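Long-range contacts in replicative DNA helicase (Nostoc punctiforme, PDB 4O1R), which contains an intein, the part studied here, which probably excises itself by protein splicing and joins the flanking helicase segments through a peptide bond: residues A[46-57]-A[121-130]; A[5-14]-A[22-33]. All coordinates share one frame; numbering follows the deposited sequence.

Contact 1: A[46-57]-A[121-130]; sequences AIVSNAFSTGIK and EVFDLTVPGL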
# COMPACT_ATOMS: atom_id res chain seq x y z
N ALA A 46 -6.31 -10.03 -6.53
CA ALA A 46 -5.00 -10.65 -6.33
C ALA A 46 -4.95 -11.46 -5.05
O ALA A 46 -5.31 -10.98 -3.98
CB ALA A 46 -3.92 -9.58 -6.31
N ILE A 47 -4.45 -12.69 -5.15
CA ILE A 47 -4.36 -13.59 -3.99
C ILE A 47 -3.16 -13.26 -3.09
O ILE A 47 -2.03 -13.05 -3.56
CB ILE A 47 -4.32 -15.08 -4.43
CG1 ILE A 47 -5.63 -15.45 -5.13
CG2 ILE A 47 -4.03 -16.01 -3.23
CD1 ILE A 47 -6.88 -15.39 -4.26
N VAL A 48 -3.43 -13.23 -1.79
CA VAL A 48 -2.41 -13.05 -0.78
C VAL A 48 -2.00 -14.42 -0.24
O VAL A 48 -2.85 -15.19 0.20
CB VAL A 48 -2.95 -12.18 0.38
CG1 VAL A 48 -1.96 -12.11 1.53
CG2 VAL A 48 -3.31 -10.79 -0.13
N SER A 49 -0.70 -14.71 -0.29
CA SER A 49 -0.17 -16.00 0.16
C SER A 49 0.36 -16.00 1.59
O SER A 49 0.56 -17.07 2.18
CB SER A 49 0.96 -16.45 -0.78
OG SER A 49 2.02 -15.51 -0.77
N ASN A 50 0.62 -14.82 2.15
CA ASN A 50 1.21 -14.71 3.48
C ASN A 50 0.93 -13.31 4.02
O ASN A 50 0.96 -12.35 3.26
CB ASN A 50 2.74 -14.94 3.41
CG ASN A 50 3.35 -15.35 4.74
OD1 ASN A 50 2.65 -15.80 5.65
ND2 ASN A 50 4.67 -15.23 4.84
N ALA A 51 0.68 -13.22 5.32
CA ALA A 51 0.51 -11.94 6.02
C ALA A 51 1.25 -12.06 7.33
O ALA A 51 1.06 -13.03 8.06
CB ALA A 51 -0.97 -11.65 6.26
N PHE A 52 2.12 -11.08 7.63
CA PHE A 52 3.09 -11.28 8.70
C PHE A 52 3.60 -9.96 9.27
O PHE A 52 3.59 -8.93 8.59
CB PHE A 52 4.29 -12.10 8.17
CG PHE A 52 4.87 -11.56 6.90
CD1 PHE A 52 4.35 -11.93 5.65
CD2 PHE A 52 5.93 -10.66 6.93
CE1 PHE A 52 4.87 -11.41 4.48
CE2 PHE A 52 6.46 -10.13 5.75
CZ PHE A 52 5.93 -10.52 4.52
N SER A 53 4.07 -10.02 10.51
CA SER A 53 4.79 -8.95 11.16
C SER A 53 6.25 -9.01 10.78
O SER A 53 6.84 -10.10 10.68
CB SER A 53 4.68 -9.14 12.67
OG SER A 53 5.56 -8.28 13.36
N THR A 54 6.86 -7.85 10.58
CA THR A 54 8.31 -7.82 10.38
C THR A 54 9.04 -7.19 11.56
O THR A 54 10.25 -6.92 11.48
CB THR A 54 8.73 -7.13 9.08
OG1 THR A 54 8.30 -5.77 9.12
CG2 THR A 54 8.11 -7.80 7.86
N GLY A 55 8.33 -6.96 12.67
CA GLY A 55 8.95 -6.38 13.87
C GLY A 55 8.56 -4.93 14.05
O GLY A 55 7.60 -4.46 13.43
N ILE A 56 9.29 -4.24 14.92
CA ILE A 56 9.05 -2.84 15.22
C ILE A 56 10.02 -2.01 14.41
O ILE A 56 11.24 -2.23 14.48
CB ILE A 56 9.21 -2.58 16.72
CG1 ILE A 56 8.09 -3.29 17.50
CG2 ILE A 56 9.21 -1.07 17.00
CD1 ILE A 56 8.33 -3.39 19.00
N LYS A 57 9.50 -1.08 13.61
CA LYS A 57 10.31 -0.29 12.69
C LYS A 57 9.83 1.16 12.67
O LYS A 57 8.69 1.44 13.03
CB LYS A 57 10.26 -0.89 11.28
CG LYS A 57 11.00 -2.23 11.24
CD LYS A 57 11.02 -2.86 9.88
CE LYS A 57 11.26 -4.35 9.99
NZ LYS A 57 12.61 -4.68 10.50
N GLU A 121 5.02 -1.72 15.62
CA GLU A 121 5.04 -2.98 14.90
C GLU A 121 4.49 -2.77 13.48
O GLU A 121 3.53 -2.02 13.28
CB GLU A 121 4.25 -4.07 15.63
CG GLU A 121 4.45 -5.43 15.02
CD GLU A 121 3.79 -6.55 15.79
OE1 GLU A 121 2.96 -6.28 16.67
OE2 GLU A 121 4.12 -7.71 15.48
N VAL A 122 5.13 -3.40 12.50
CA VAL A 122 4.74 -3.22 11.10
C VAL A 122 4.53 -4.58 10.43
O VAL A 122 5.05 -5.60 10.89
CB VAL A 122 5.75 -2.34 10.32
CG1 VAL A 122 5.72 -0.92 10.84
CG2 VAL A 122 7.14 -2.90 10.39
N PHE A 123 3.75 -4.56 9.35
CA PHE A 123 3.19 -5.77 8.75
C PHE A 123 3.24 -5.69 7.24
O PHE A 123 3.24 -4.60 6.65
CB PHE A 123 1.72 -5.92 9.19
CG PHE A 123 1.54 -5.98 10.67
CD1 PHE A 123 1.45 -4.81 11.43
CD2 PHE A 123 1.49 -7.21 11.33
CE1 PHE A 123 1.31 -4.86 12.82
CE2 PHE A 123 1.34 -7.26 12.71
CZ PHE A 123 1.25 -6.09 13.45
N ASP A 124 3.23 -6.85 6.62
CA ASP A 124 3.24 -6.91 5.16
C ASP A 124 2.45 -8.11 4.68
O ASP A 124 2.14 -9.03 5.45
CB ASP A 124 4.70 -6.98 4.67
CG ASP A 124 4.86 -6.70 3.18
OD1 ASP A 124 3.99 -6.03 2.57
OD2 ASP A 124 5.89 -7.12 2.61
N LEU A 125 2.10 -8.05 3.39
CA LEU A 125 1.43 -9.13 2.67
C LEU A 125 2.29 -9.55 1.52
O LEU A 125 2.89 -8.70 0.86
CB LEU A 125 0.10 -8.65 2.10
CG LEU A 125 -0.92 -7.99 3.02
CD1 LEU A 125 -2.19 -7.64 2.26
CD2 LEU A 125 -1.24 -8.90 4.19
N THR A 126 2.32 -10.84 1.24
CA THR A 126 2.94 -11.34 0.02
C THR A 126 1.86 -11.61 -1.01
O THR A 126 0.89 -12.34 -0.74
CB THR A 126 3.73 -12.62 0.28
OG1 THR A 126 2.84 -13.65 0.74
CG2 THR A 126 4.79 -12.38 1.32
N VAL A 127 2.03 -11.00 -2.18
CA VAL A 127 1.11 -11.14 -3.31
C VAL A 127 1.94 -11.72 -4.47
O VAL A 127 2.56 -10.97 -5.24
CB VAL A 127 0.47 -9.78 -3.67
CG1 VAL A 127 -0.49 -9.90 -4.85
CG2 VAL A 127 -0.25 -9.16 -2.45
N PRO A 128 1.96 -13.05 -4.60
CA PRO A 128 2.93 -13.65 -5.53
C PRO A 128 2.70 -13.35 -7.00
O PRO A 128 3.64 -13.48 -7.79
CB PRO A 128 2.82 -15.15 -5.26
CG PRO A 128 1.54 -15.34 -4.56
CD PRO A 128 1.25 -14.08 -3.81
N GLY A 129 1.50 -12.94 -7.39
CA GLY A 129 1.27 -12.64 -8.80
C GLY A 129 1.81 -11.27 -9.18
O GLY A 129 2.83 -11.14 -9.87
N LEU A 130 1.12 -10.25 -8.70
CA LEU A 130 1.36 -8.86 -9.09
C LEU A 130 2.35 -8.10 -8.19
O LEU A 130 2.80 -7.01 -8.55
CB LEU A 130 0.01 -8.13 -9.17
CG LEU A 130 -0.95 -8.64 -10.26
CD1 LEU A 130 -2.33 -8.05 -10.10
CD2 LEU A 130 -0.40 -8.31 -11.65
O HOH W 1 -1.16 -13.28 -6.09

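Contact 2: A[5-14]-A[22-33]; sequences LAGDSLVTLV and IKELVGKSGFAV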
# COMPACT_ATOMS: atom_id res chain seq x y z
N LEU A 5 4.03 -1.86 6.70
CA LEU A 5 2.99 -0.88 6.97
C LEU A 5 2.53 -0.91 8.40
O LEU A 5 2.57 -1.95 9.06
CB LEU A 5 1.76 -1.16 6.09
CG LEU A 5 1.96 -1.08 4.58
CD1 LEU A 5 0.68 -1.55 3.91
CD2 LEU A 5 2.30 0.35 4.15
N ALA A 6 2.00 0.22 8.86
CA ALA A 6 1.35 0.24 10.18
C ALA A 6 0.22 -0.79 10.23
O ALA A 6 -0.45 -1.04 9.22
CB ALA A 6 0.81 1.63 10.49
N GLY A 7 0.00 -1.36 11.40
CA GLY A 7 -1.01 -2.41 11.58
C GLY A 7 -2.44 -2.01 11.30
O GLY A 7 -3.27 -2.86 10.94
N ASP A 8 -2.74 -0.71 11.41
CA ASP A 8 -4.09 -0.22 11.16
C ASP A 8 -4.35 0.09 9.69
O ASP A 8 -5.45 0.50 9.33
CB ASP A 8 -4.47 0.98 12.05
CG ASP A 8 -3.55 2.16 11.89
OD1 ASP A 8 -2.44 2.01 11.36
OD2 ASP A 8 -3.94 3.26 12.36
N SER A 9 -3.34 -0.11 8.84
CA SER A 9 -3.52 0.09 7.40
C SER A 9 -4.61 -0.83 6.88
O SER A 9 -4.60 -2.02 7.16
CB SER A 9 -2.22 -0.22 6.65
OG SER A 9 -1.13 0.56 7.14
N LEU A 10 -5.55 -0.29 6.11
CA LEU A 10 -6.72 -1.06 5.69
C LEU A 10 -6.54 -1.68 4.32
O LEU A 10 -6.17 -1.00 3.35
CB LEU A 10 -7.95 -0.16 5.64
CG LEU A 10 -8.40 0.43 6.97
CD1 LEU A 10 -9.54 1.40 6.76
CD2 LEU A 10 -8.82 -0.67 7.93
N VAL A 11 -6.80 -2.98 4.23
CA VAL A 11 -6.86 -3.65 2.94
C VAL A 11 -8.29 -4.13 2.70
O VAL A 11 -9.00 -4.45 3.65
CB VAL A 11 -5.90 -4.87 3.03
CG1 VAL A 11 -5.76 -5.55 1.71
CG2 VAL A 11 -4.52 -4.45 3.59
N THR A 12 -8.71 -4.17 1.45
CA THR A 12 -10.08 -4.57 1.12
C THR A 12 -10.15 -6.02 0.68
O THR A 12 -9.50 -6.40 -0.30
CB THR A 12 -10.69 -3.68 0.03
OG1 THR A 12 -10.67 -2.33 0.49
CG2 THR A 12 -12.14 -4.08 -0.28
N LEU A 13 -10.93 -6.82 1.39
CA LEU A 13 -11.22 -8.19 0.97
C LEU A 13 -12.20 -8.10 -0.19
O LEU A 13 -13.27 -7.50 -0.07
CB LEU A 13 -11.78 -9.01 2.14
CG LEU A 13 -10.88 -9.07 3.38
CD1 LEU A 13 -11.59 -9.85 4.48
CD2 LEU A 13 -9.53 -9.68 3.09
N VAL A 14 -11.83 -8.66 -1.33
CA VAL A 14 -12.56 -8.40 -2.57
C VAL A 14 -14.06 -8.76 -2.52
O VAL A 14 -14.90 -7.93 -2.88
CB VAL A 14 -11.88 -9.08 -3.80
CG1 VAL A 14 -12.79 -9.04 -5.01
CG2 VAL A 14 -10.55 -8.40 -4.12
N ILE A 22 -4.49 -4.56 8.41
CA ILE A 22 -3.56 -5.59 8.01
C ILE A 22 -3.10 -6.46 9.20
O ILE A 22 -2.88 -7.67 9.04
CB ILE A 22 -2.37 -4.94 7.24
CG1 ILE A 22 -1.47 -6.01 6.62
CG2 ILE A 22 -1.60 -3.97 8.13
CD1 ILE A 22 -0.41 -5.44 5.68
N LYS A 23 -3.00 -5.87 10.39
CA LYS A 23 -2.58 -6.64 11.56
C LYS A 23 -3.53 -7.84 11.81
O LYS A 23 -3.10 -8.88 12.29
CB LYS A 23 -2.47 -5.77 12.81
CG LYS A 23 -2.12 -6.57 14.05
CD LYS A 23 -2.15 -5.76 15.32
CE LYS A 23 -1.74 -6.66 16.48
NZ LYS A 23 -1.59 -5.89 17.75
N GLU A 24 -4.80 -7.69 11.45
CA GLU A 24 -5.80 -8.74 11.70
C GLU A 24 -5.69 -9.90 10.71
O GLU A 24 -6.30 -10.96 10.92
CB GLU A 24 -7.21 -8.15 11.71
CG GLU A 24 -7.42 -7.18 12.88
CD GLU A 24 -8.80 -6.54 12.92
OE1 GLU A 24 -9.68 -6.96 12.15
OE2 GLU A 24 -8.99 -5.60 13.72
N LEU A 25 -4.90 -9.73 9.65
CA LEU A 25 -4.77 -10.77 8.63
C LEU A 25 -3.59 -11.70 8.86
O LEU A 25 -3.41 -12.66 8.12
CB LEU A 25 -4.68 -10.15 7.24
CG LEU A 25 -5.97 -9.45 6.81
CD1 LEU A 25 -5.68 -8.60 5.59
CD2 LEU A 25 -7.08 -10.46 6.55
N VAL A 26 -2.77 -11.41 9.87
CA VAL A 26 -1.57 -12.22 10.13
C VAL A 26 -1.95 -13.70 10.24
O VAL A 26 -2.87 -14.05 10.98
CB VAL A 26 -0.75 -11.73 11.35
CG1 VAL A 26 0.31 -12.74 11.75
CG2 VAL A 26 -0.11 -10.39 11.04
N GLY A 27 -1.25 -14.54 9.48
CA GLY A 27 -1.48 -15.97 9.53
C GLY A 27 -2.52 -16.48 8.55
O GLY A 27 -2.66 -17.69 8.37
N LYS A 28 -3.27 -15.56 7.93
CA LYS A 28 -4.28 -15.93 6.93
C LYS A 28 -3.64 -16.01 5.55
O LYS A 28 -2.59 -15.41 5.30
CB LYS A 28 -5.44 -14.93 6.92
CG LYS A 28 -6.09 -14.61 8.28
CD LYS A 28 -6.63 -15.83 8.99
CE LYS A 28 -7.55 -15.42 10.13
NZ LYS A 28 -8.03 -16.60 10.91
N SER A 29 -4.26 -16.75 4.64
CA SER A 29 -3.74 -16.88 3.28
C SER A 29 -4.82 -17.35 2.34
O SER A 29 -5.86 -17.83 2.78
CB SER A 29 -2.54 -17.84 3.24
OG SER A 29 -2.95 -19.14 3.60
N GLY A 30 -4.56 -17.22 1.04
CA GLY A 30 -5.48 -17.73 0.03
C GLY A 30 -6.71 -16.88 -0.15
O GLY A 30 -7.77 -17.37 -0.56
N PHE A 31 -6.59 -15.60 0.17
CA PHE A 31 -7.70 -14.66 0.02
C PHE A 31 -7.31 -13.53 -0.90
O PHE A 31 -6.13 -13.26 -1.08
CB PHE A 31 -8.14 -14.11 1.38
CG PHE A 31 -7.07 -13.34 2.09
CD1 PHE A 31 -6.96 -11.95 1.92
CD2 PHE A 31 -6.16 -13.98 2.92
CE1 PHE A 31 -5.97 -11.23 2.56
CE2 PHE A 31 -5.17 -13.27 3.58
CZ PHE A 31 -5.06 -11.89 3.39
N ALA A 32 -8.30 -12.87 -1.49
CA ALA A 32 -8.07 -11.84 -2.49
C ALA A 32 -8.22 -10.42 -1.98
O ALA A 32 -9.14 -10.10 -1.20
CB ALA A 32 -8.96 -12.06 -3.69
N VAL A 33 -7.30 -9.57 -2.43
CA VAL A 33 -7.33 -8.13 -2.22
C VAL A 33 -7.24 -7.45 -3.59
O VAL A 33 -7.15 -8.13 -4.61
CB VAL A 33 -6.20 -7.67 -1.26
CG1 VAL A 33 -6.31 -8.41 0.08
CG2 VAL A 33 -4.82 -7.89 -1.87

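Contact 1: A[46-57]-A[121-130]
Residues 50-55 run antiparallel to 121-126, their axes 4.6 Å apart at 146°, and Phe52 and Asp124 form a hydrogen-bonded pair in which Phe52 N meets Asp124 O at 3.0 Å and Asp124 N returns to Phe52 O. The Phe52 ring, with CG held between the backbone N and carbonyl carbon (chi1 51°), folds across the neighbouring strand. A flat ring suits this place because it can lie over Asp124 O, offset toward its rim, and beside Asp124 CB; in the modelled conformer of Thr126, CG2 lies at the ring edge near CE1. In that conformer Thr126 OG1 comes 2.5 Å from Ser49 OG, a bond of doubtful length in which either hydroxyl could donate. At the other end Ser53 OG donates to the anti lone pair of Glu121 OE2 (2.6 Å) and accepts from Gly55 N in an ST turn, one small hydroxyl tying both strands. On the face away from Phe52, shared with Ser53 and Glu121, Ala51 CB lies 3.5 Å from Leu125 CD2, a tight fit suited to a small side chain. This pairing belongs to the large curled sheet, consistent with the Hedgehog/intein fold; strand 31-37 flanks Ala46 and Val48, and Phe133 of strand 132-135 packs on Leu125.

Contact 2: A[5-14]-A[22-33]
Ile22 fits against the turn of residues 6-9 with both its backbone and its side chain. Its CG1 branch stands anti to the backbone N (chi1 -172°), which puts CG2 between the N and the carbonyl carbon; from there CG2 lies 3.3 Å from Ala6 O and close to Gly7 O as well. One branch therefore rests against the turn's carbonyl oxygens, while CD1 of the other reaches toward Leu5 CD1. Ile22 N donates to Ser9 O at 2.8 Å, and Lys23 N donates to Gly7 O at 3.1 Å, lying in the carbonyl plane on a lone pair. Having no side chain, Gly7 lets the chain come close to Lys23, whose own extended side chain leads off from the contact. Within the type I turn, Ser9 OG and Ser9 N both approach Ala6 O from the same face, the hydroxyl at 2.7 Å; Ala6 O thus accepts two bonds from one residue.

The other end is mostly apolar. Although the CB of Leu13 points away from the partner segment, with CG anti to the carbonyl carbon (chi1 -57°) its CD2 turns back to lie 3.6 Å from Phe31 CD1, obliquely to the ring, and near Leu25 CD2. Val11 CG1 faces Val33 CG1, a tight pair whose exact spacing is doubtful because Val11 has two conformers. Val14 N binds Ala32 O at 3.1 Å from above the carbonyl plane, and Val14 CG2 rests 3.4 Å from Val33 O. Ile22 also packs on Phe123 and Leu125 of strand 106-126, and strand 10-12 pairs with 19-21.

Every hydrogen bond across this contact runs between main-chain groups, and the side-chain contacts are made mainly by aliphatic and aromatic groups; the fit thus depends on shape and backbone position, with no ion pair joining the segments.

The two contacts lie with centres about 8 Å apart and share a sheet, for strand 31-37 leads on to strand 42-55. Val48, in contact 1, probably bonds to contact 2 on both its polar backbone atoms: Val48 O to Gly30 N and Val48 N to Phe31 O, each at 2.8 Å. Farther along, Ala51 CB packs 3.2 Å from Leu25 O. Phe123 joins them again, its side chain touching those of Ile22 and Lys23. Contact 1 pairs strands 42-55 and 106-126, and strand 5-6 of contact 2 pairs with 106-126 through the backbones of Leu5 and Phe123. A sodium ion lies about 7 Å from the Val14 side chain, and a glycerol, probably from the crystallisation liquor, about 4 Å from that of Glu121.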